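Local coordinates for protein insecticidal Delta-Endotoxin Cry8Ea1 (Bacillus Thuringiensis, PDB 3EB7) that is an insecticidal three-domain crystal toxin active against underground beetle larvae, probably by inserting into and perforating membranes of gut cells, at residues 224-227 with 228-231. Numbering follows the deposited sequence.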
# COMPACT_ATOMS: atom_id res chain seq x y z
N MET A 224 5.12 7.89 -11.01
CA MET A 224 4.63 9.27 -10.95
C MET A 224 5.78 10.27 -10.75
O MET A 224 5.53 11.49 -10.66
CB MET A 224 3.54 9.44 -9.90
CG MET A 224 2.15 8.91 -10.31
SD MET A 224 2.12 7.09 -10.43
CE MET A 224 1.77 6.62 -8.73
N TYR A 225 7.02 9.77 -10.70
CA TYR A 225 8.19 10.68 -10.71
C TYR A 225 8.59 11.06 -12.12
O TYR A 225 9.51 11.86 -12.31
CB TYR A 225 9.39 10.08 -10.01
CG TYR A 225 9.17 9.69 -8.58
CD1 TYR A 225 10.04 8.78 -7.96
CD2 TYR A 225 8.08 10.23 -7.84
CE1 TYR A 225 9.86 8.41 -6.65
CE2 TYR A 225 7.87 9.85 -6.51
CZ TYR A 225 8.78 8.94 -5.93
OH TYR A 225 8.60 8.57 -4.64
N ASP A 226 7.93 10.46 -13.11
CA ASP A 226 8.03 10.83 -14.51
C ASP A 226 7.21 12.10 -14.76
O ASP A 226 5.98 12.08 -14.75
CB ASP A 226 7.51 9.66 -15.35
CG ASP A 226 7.55 9.91 -16.84
OD1 ASP A 226 7.18 8.98 -17.54
OD2 ASP A 226 7.96 11.00 -17.33
N MET A 227 7.91 13.20 -14.97
CA MET A 227 7.23 14.48 -15.10
C MET A 227 6.71 14.79 -16.50
O MET A 227 5.93 15.72 -16.67
CB MET A 227 8.08 15.63 -14.52
CG MET A 227 8.34 15.49 -12.98
SD MET A 227 6.90 15.43 -11.80
CE MET A 227 6.16 13.82 -11.97
N ARG A 228 7.11 14.00 -17.49
CA ARG A 228 6.48 14.06 -18.80
C ARG A 228 5.12 13.35 -18.77
O ARG A 228 4.18 13.85 -19.34
CB ARG A 228 7.38 13.51 -19.92
CG ARG A 228 8.73 14.13 -19.89
CD ARG A 228 9.44 14.02 -21.21
NE ARG A 228 10.84 14.43 -21.07
CZ ARG A 228 11.80 14.19 -21.96
NH1 ARG A 228 11.52 13.55 -23.09
NH2 ARG A 228 13.05 14.61 -21.72
N THR A 229 5.04 12.21 -18.10
CA THR A 229 3.77 11.47 -17.97
C THR A 229 2.84 12.07 -16.92
O THR A 229 1.61 12.06 -17.11
CB THR A 229 4.04 9.97 -17.73
OG1 THR A 229 4.92 9.52 -18.75
CG2 THR A 229 2.79 9.11 -17.79
N TYR A 230 3.41 12.63 -15.86
CA TYR A 230 2.66 13.31 -14.81
C TYR A 230 3.16 14.76 -14.61
O TYR A 230 3.89 15.04 -13.66
CB TYR A 230 2.72 12.48 -13.49
CG TYR A 230 2.20 11.05 -13.67
CD1 TYR A 230 3.04 10.03 -14.09
CD2 TYR A 230 0.85 10.74 -13.45
CE1 TYR A 230 2.57 8.74 -14.30
CE2 TYR A 230 0.37 9.44 -13.63
CZ TYR A 230 1.23 8.46 -14.06
OH TYR A 230 0.77 7.19 -14.25
N PRO A 231 2.79 15.66 -15.55
CA PRO A 231 3.30 17.03 -15.53
C PRO A 231 2.59 17.95 -14.51
O PRO A 231 2.90 19.13 -14.39
CB PRO A 231 3.03 17.50 -16.97
CG PRO A 231 1.73 16.81 -17.32
CD PRO A 231 1.89 15.44 -16.71
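Asp226 swings its CG opposite the backbone N (chi1 179°), which aims the carboxylate forward along the chain at Arg228 and Thr229. Thr229 answers with a first torsion that keeps OG1 beside its own backbone N, and OG1 donates to Asp226 OD1 at 2.6 Å. The hydroxyl arrives from above the carboxylate, 61° out of its plane. The second oxygen serves the backbone: Asp226 OD2 accepts a weak bond from Arg228 N at 3.1 Å and another weak one from Thr229 N at 3.3 Å. Tyr168 OH from helix 161-191 also binds OD2, so both carboxylate oxygens of this buried side chain are engaged and its rotation is restrained. One residue further on, the backbone closes the turn, with Tyr230 N bonded to Asp226 O at 2.9 Å.

The same turn folds the Tyr230 ring back against Met224. Met224 CG sits almost over the ring centre, 3.7 Å from the centroid and only 5° off the normal, a CH-pi contact. The methionine's bend about CB-CG keeps SD above the same face, at 4.4 Å from the centroid of the Tyr230 ring, giving a Met-aromatic contact, while Asp226 O lies at the ring edge. Outside the turn's own residues, Glu584 is hydrogen-bonded to Tyr230 OH, and Arg502 makes a cation-pi contact with the ring. The Arg228 side chain leads away from the turn, its NH2 hydrogen-bonded to Asn165 and its guanidinium in cation-pi contact with Tyr168.

The example illustrates how one aspartate can organise a reversal: OD2 accepts the N-H two residues on, an Asx turn though weakly bonded, and the N-H three on; with the carbonyl bond four on, these make an Asx motif. In this three-domain Cry toxin it shapes the linker leaving helix 198-220 of the N-terminal bundle, where that bundle meets the C-terminal beta domain.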